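Local coordinates for 4-carboxymuconolactone decarboxylase (PDB 4G9Q), which probably has peroxiredoxin-like activity, as generally assigned to its family, the all-helical, trimeric carboxymuconolactone decarboxylases, at residues 220-234 and 256-268. Sequence-based numbering, arbitrary orientation.
Sequences ITFHLNKALDNGLSE and ALPVAKAVFEKRR
Val263 of helix 250-267 fits as a knob into the hole formed by Thr221, Leu224, Asn225 and Leu228 on helix 220-229, where the segment axes approach to 9.7 Å at a crossing angle of -51°. Leu224 lays CD2 against Ala260 CA at 3.8 Å and Val263 CB, its CG turned trans to the backbone N (chi1 178°). Leu228 CD1 meets Val263 CG1 and the edge of the Phe264 ring. Glu234 crosses one ring face, its CB 4.3 Å from the Phe264 centroid in a CH-pi contact. This inner side is closed by Ile241 and Ala237 of helix 234-248, and Val176 of a second subunit packs on Phe264.

The outer side is looser and polar. The Arg267 guanidinium lies with one face over Leu228 CB and grips a single oxygen end-on: NH1 lies 2.9 Å and NH2 3.2 Å from Asp229 OD1. An alanine here would probably leave the Asp229 carboxylate without its charge partner and uncover Leu228 CB. Arg268 instead binds both Glu234 oxygens, the NH1 bond to the syn lone pair of OE2 nearly straight (2.7 Å, 176°). Waters link Thr221 OG1 to Val259 O and Glu234 OE2 to Arg267 NE. Helices 220-229 and 250-267 thus pack knob-into-hole, with helix 234-248 against them, as part of the all-helical carboxymuconolactone decarboxylase domain.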
loop_
_atom_site.group_PDB
_atom_site.type_symbol
_atom_site.label_atom_id
_atom_site.label_comp_id
_atom_site.label_asym_id
_atom_site.label_seq_id
_atom_site.Cartn_x
_atom_site.Cartn_y
_atom_site.Cartn_z
ATOM N N ILE A 220 4.996 -5.748 14.993
ATOM C CA ILE A 220 5.890 -4.797 15.655
ATOM C C ILE A 220 6.307 -5.248 17.062
ATOM O O ILE A 220 7.451 -5.046 17.454
ATOM C CB ILE A 220 5.297 -3.358 15.681
ATOM C CG1 ILE A 220 5.169 -2.819 14.252
ATOM C CG2 ILE A 220 6.166 -2.421 16.516
ATOM C CD1 ILE A 220 4.493 -1.461 14.151
ATOM N N THR A 221 5.397 -5.865 17.811
ATOM C CA THR A 221 5.732 -6.307 19.177
ATOM C C THR A 221 6.983 -7.193 19.172
ATOM O O THR A 221 7.963 -6.904 19.868
ATOM C CB THR A 221 4.543 -7.000 19.885
ATOM O OG1 THR A 221 3.483 -6.052 20.065
ATOM C CG2 THR A 221 4.953 -7.547 21.254
ATOM N N PHE A 222 6.953 -8.255 18.371
ATOM C CA PHE A 222 8.087 -9.169 18.274
ATOM C C PHE A 222 9.364 -8.443 17.851
ATOM O O PHE A 222 10.412 -8.582 18.491
ATOM C CB PHE A 222 7.768 -10.313 17.300
ATOM C CG PHE A 222 8.880 -11.318 17.159
ATOM C CD1 PHE A 222 8.978 -12.394 18.040
ATOM C CD2 PHE A 222 9.829 -11.185 16.150
ATOM C CE1 PHE A 222 10.011 -13.322 17.914
ATOM C CE2 PHE A 222 10.866 -12.107 16.015
ATOM C CZ PHE A 222 10.956 -13.177 16.900
ATOM N N HIS A 223 9.274 -7.653 16.784
ATOM C CA HIS A 223 10.469 -7.047 16.216
ATOM C C HIS A 223 11.021 -5.851 16.976
ATOM O O HIS A 223 12.224 -5.606 16.940
ATOM C CB HIS A 223 10.300 -6.792 14.714
ATOM C CG HIS A 223 10.316 -8.057 13.916
ATOM N ND1 HIS A 223 11.475 -8.766 13.680
ATOM C CD2 HIS A 223 9.313 -8.781 13.365
ATOM C CE1 HIS A 223 11.188 -9.856 12.989
ATOM N NE2 HIS A 223 9.882 -9.890 12.790
ATOM N N LEU A 224 10.153 -5.127 17.681
ATOM C CA LEU A 224 10.621 -4.042 18.546
ATOM C C LEU A 224 11.336 -4.602 19.775
ATOM O O LEU A 224 12.387 -4.098 20.167
ATOM C CB LEU A 224 9.483 -3.101 18.944
ATOM C CG LEU A 224 9.855 -1.951 19.891
ATOM C CD1 LEU A 224 10.933 -1.042 19.299
ATOM C CD2 LEU A 224 8.611 -1.155 20.244
ATOM N N ASN A 225 10.774 -5.653 20.370
ATOM C CA ASN A 225 11.460 -6.353 21.453
ATOM C C ASN A 225 12.831 -6.830 21.000
ATOM O O ASN A 225 13.821 -6.645 21.699
ATOM C CB ASN A 225 10.631 -7.528 21.971
ATOM C CG ASN A 225 9.588 -7.107 22.978
ATOM O OD1 ASN A 225 8.399 -7.376 22.806
ATOM N ND2 ASN A 225 10.027 -6.452 24.043
ATOM N N LYS A 226 12.882 -7.416 19.807
ATOM C CA LYS A 226 14.139 -7.896 19.240
ATOM C C LYS A 226 15.144 -6.758 19.029
ATOM O O LYS A 226 16.324 -6.910 19.337
ATOM C CB LYS A 226 13.870 -8.663 17.941
ATOM C CG LYS A 226 15.024 -9.535 17.471
ATOM C CD LYS A 226 14.598 -10.419 16.299
ATOM C CE LYS A 226 15.766 -11.235 15.738
ATOM N NZ LYS A 226 16.354 -12.180 16.740
ATOM N N ALA A 227 14.665 -5.618 18.530
ATOM C CA ALA A 227 15.503 -4.435 18.323
ATOM C C ALA A 227 16.091 -3.924 19.636
ATOM O O ALA A 227 17.275 -3.589 19.710
ATOM C CB ALA A 227 14.693 -3.324 17.643
ATOM N N LEU A 228 15.252 -3.866 20.666
ATOM C CA LEU A 228 15.685 -3.410 21.982
ATOM C C LEU A 228 16.674 -4.406 22.590
ATOM O O LEU A 228 17.697 -3.993 23.135
ATOM C CB LEU A 228 14.481 -3.167 22.901
ATOM C CG LEU A 228 13.521 -2.041 22.479
ATOM C CD1 LEU A 228 12.227 -2.119 23.271
ATOM C CD2 LEU A 228 14.145 -0.641 22.608
ATOM N N ASP A 229 16.376 -5.703 22.460
ATOM C CA ASP A 229 17.311 -6.774 22.855
ATOM C C ASP A 229 18.649 -6.628 22.128
ATOM O O ASP A 229 19.710 -6.862 22.715
ATOM C CB ASP A 229 16.742 -8.169 22.550
ATOM C CG ASP A 229 15.563 -8.554 23.436
ATOM O OD1 ASP A 229 15.272 -7.862 24.437
ATOM O OD2 ASP A 229 14.912 -9.573 23.113
ATOM N N ASN A 230 18.586 -6.240 20.851
ATOM C CA ASN A 230 19.776 -6.097 20.011
ATOM C C ASN A 230 20.550 -4.789 20.211
ATOM O O ASN A 230 21.608 -4.587 19.608
ATOM C CB ASN A 230 19.422 -6.301 18.529
ATOM C CG ASN A 230 19.110 -7.756 18.192
ATOM O OD1 ASN A 230 19.416 -8.668 18.964
ATOM N ND2 ASN A 230 18.496 -7.978 17.028
ATOM N N GLY A 231 20.024 -3.896 21.045
ATOM C CA GLY A 231 20.769 -2.697 21.420
ATOM C C GLY A 231 20.205 -1.349 21.007
ATOM O O GLY A 231 20.779 -0.313 21.346
ATOM N N LEU A 232 19.090 -1.340 20.280
ATOM C CA LEU A 232 18.428 -0.075 19.948
ATOM C C LEU A 232 17.850 0.497 21.239
ATOM O O LEU A 232 17.247 -0.240 22.013
ATOM C CB LEU A 232 17.317 -0.300 18.920
ATOM C CG LEU A 232 16.657 0.931 18.285
ATOM C CD1 LEU A 232 17.573 1.575 17.251
ATOM C CD2 LEU A 232 15.324 0.549 17.658
ATOM N N SER A 233 18.051 1.789 21.493
ATOM C CA SER A 233 17.506 2.382 22.721
ATOM C C SER A 233 16.044 2.753 22.534
ATOM O O SER A 233 15.569 2.897 21.403
ATOM C CB SER A 233 18.318 3.604 23.165
ATOM O OG SER A 233 18.133 4.689 22.276
ATOM N N GLU A 234 15.332 2.905 23.646
ATOM C CA GLU A 234 13.933 3.318 23.595
ATOM C C GLU A 234 13.758 4.700 22.961
ATOM O O GLU A 234 12.806 4.916 22.202
ATOM C CB GLU A 234 13.300 3.269 24.985
ATOM C CG GLU A 234 13.176 1.849 25.536
ATOM C CD GLU A 234 12.343 1.766 26.799
ATOM O OE1 GLU A 234 11.912 2.824 27.305
ATOM O OE2 GLU A 234 12.118 0.634 27.290
ATOM N N ALA A 256 1.601 2.967 15.552
ATOM C CA ALA A 256 2.727 2.289 16.197
ATOM C C ALA A 256 2.852 2.612 17.689
ATOM O O ALA A 256 3.384 1.812 18.458
ATOM C CB ALA A 256 4.031 2.619 15.470
ATOM N N LEU A 257 2.349 3.780 18.089
ATOM C CA LEU A 257 2.509 4.280 19.463
ATOM C C LEU A 257 1.977 3.369 20.577
ATOM O O LEU A 257 2.691 3.140 21.555
ATOM C CB LEU A 257 1.917 5.690 19.610
ATOM C CG LEU A 257 2.602 6.841 18.874
ATOM C CD1 LEU A 257 1.816 8.124 19.102
ATOM C CD2 LEU A 257 4.045 7.000 19.337
ATOM N N PRO A 258 0.726 2.868 20.457
ATOM C CA PRO A 258 0.265 1.985 21.531
ATOM C C PRO A 258 1.058 0.681 21.609
ATOM O O PRO A 258 1.235 0.139 22.699
ATOM C CB PRO A 258 -1.207 1.713 21.183
ATOM C CG PRO A 258 -1.390 2.141 19.803
ATOM C CD PRO A 258 -0.343 3.151 19.480
ATOM N N VAL A 259 1.537 0.196 20.464
ATOM C CA VAL A 259 2.361 -1.014 20.421
ATOM C C VAL A 259 3.688 -0.760 21.134
ATOM O O VAL A 259 4.098 -1.538 21.998
ATOM C CB VAL A 259 2.614 -1.498 18.971
ATOM C CG1 VAL A 259 3.300 -2.861 18.977
ATOM C CG2 VAL A 259 1.308 -1.572 18.192
ATOM N N ALA A 260 4.350 0.339 20.775
ATOM C CA ALA A 260 5.596 0.747 21.423
ATOM C C ALA A 260 5.422 0.968 22.928
ATOM O O ALA A 260 6.245 0.507 23.725
ATOM C CB ALA A 260 6.152 1.993 20.760
ATOM N N LYS A 261 4.341 1.653 23.310
ATOM C CA LYS A 261 4.036 1.896 24.726
ATOM C C LYS A 261 3.934 0.588 25.503
ATOM O O LYS A 261 4.501 0.458 26.589
ATOM C CB LYS A 261 2.736 2.696 24.873
ATOM C CG LYS A 261 2.392 3.052 26.321
ATOM C CD LYS A 261 1.161 3.929 26.409
ATOM C CE LYS A 261 0.931 4.379 27.845
ATOM N NZ LYS A 261 -0.311 5.182 27.964
ATOM N N ALA A 262 3.205 -0.375 24.936
ATOM C CA ALA A 262 2.992 -1.667 25.574
ATOM C C ALA A 262 4.311 -2.422 25.741
ATOM O O ALA A 262 4.558 -3.030 26.787
ATOM C CB ALA A 262 1.995 -2.490 24.778
ATOM N N VAL A 263 5.157 -2.365 24.715
ATOM C CA VAL A 263 6.479 -2.991 24.761
ATOM C C VAL A 263 7.336 -2.361 25.858
ATOM O O VAL A 263 7.907 -3.072 26.681
ATOM C CB VAL A 263 7.199 -2.928 23.392
ATOM C CG1 VAL A 263 8.666 -3.332 23.525
ATOM C CG2 VAL A 263 6.501 -3.835 22.380
ATOM N N PHE A 264 7.411 -1.032 25.880
ATOM C CA PHE A 264 8.231 -0.344 26.885
ATOM C C PHE A 264 7.772 -0.689 28.303
ATOM O O PHE A 264 8.594 -0.930 29.199
ATOM C CB PHE A 264 8.212 1.181 26.681
ATOM C CG PHE A 264 8.764 1.648 25.353
ATOM C CD1 PHE A 264 9.684 0.886 24.635
ATOM C CD2 PHE A 264 8.381 2.888 24.840
ATOM C CE1 PHE A 264 10.188 1.341 23.410
ATOM C CE2 PHE A 264 8.888 3.358 23.624
ATOM C CZ PHE A 264 9.789 2.582 22.907
ATOM N N GLU A 265 6.456 -0.723 28.499
ATOM C CA GLU A 265 5.890 -1.006 29.815
ATOM C C GLU A 265 6.131 -2.451 30.233
ATOM O O GLU A 265 6.428 -2.723 31.399
ATOM C CB GLU A 265 4.399 -0.667 29.854
ATOM C CG GLU A 265 4.133 0.833 29.792
ATOM C CD GLU A 265 2.679 1.201 30.010
ATOM O OE1 GLU A 265 1.814 0.296 30.056
ATOM O OE2 GLU A 265 2.401 2.412 30.133
ATOM N N LYS A 266 6.018 -3.369 29.277
ATOM C CA LYS A 266 6.227 -4.791 29.549
ATOM C C LYS A 266 7.670 -5.088 29.964
ATOM O O LYS A 266 7.892 -5.934 30.836
ATOM C CB LYS A 266 5.812 -5.646 28.346
ATOM C CG LYS A 266 6.026 -7.146 28.515
ATOM C CD LYS A 266 4.781 -7.846 29.021
ATOM C CE LYS A 266 4.961 -9.357 28.987
ATOM N NZ LYS A 266 3.809 -10.059 29.607
ATOM N N ARG A 267 8.638 -4.390 29.357
ATOM C CA ARG A 267 10.056 -4.587 29.697
ATOM C C ARG A 267 10.378 -4.104 31.110
ATOM O O ARG A 267 11.399 -4.487 31.676
ATOM C CB ARG A 267 11.028 -3.925 28.701
ATOM C CG ARG A 267 10.487 -3.611 27.318
ATOM C CD ARG A 267 11.261 -4.255 26.165
ATOM N NE ARG A 267 12.724 -4.197 26.244
ATOM C CZ ARG A 267 13.523 -5.115 25.699
ATOM N NH1 ARG A 267 12.998 -6.144 25.048
ATOM N NH2 ARG A 267 14.843 -5.017 25.805
ATOM N N ARG A 268 9.500 -3.273 31.667
ATOM C CA ARG A 268 9.677 -2.725 33.013
ATOM C C ARG A 268 9.113 -3.640 34.102
ATOM O O ARG A 268 9.401 -3.457 35.289
ATOM C CB ARG A 268 9.070 -1.325 33.100
ATOM C CG ARG A 268 9.986 -0.256 32.561
ATOM C CD ARG A 268 9.229 0.941 32.021
ATOM N NE ARG A 268 10.153 1.968 31.542
ATOM C CZ ARG A 268 10.825 1.904 30.395
ATOM N NH1 ARG A 268 10.689 0.855 29.587
ATOM N NH2 ARG A 268 11.644 2.891 30.057
HETATM O O HOH W 1 3.114 -4.411 22.134
HETATM O O HOH W 2 13.730 -1.476 26.977
#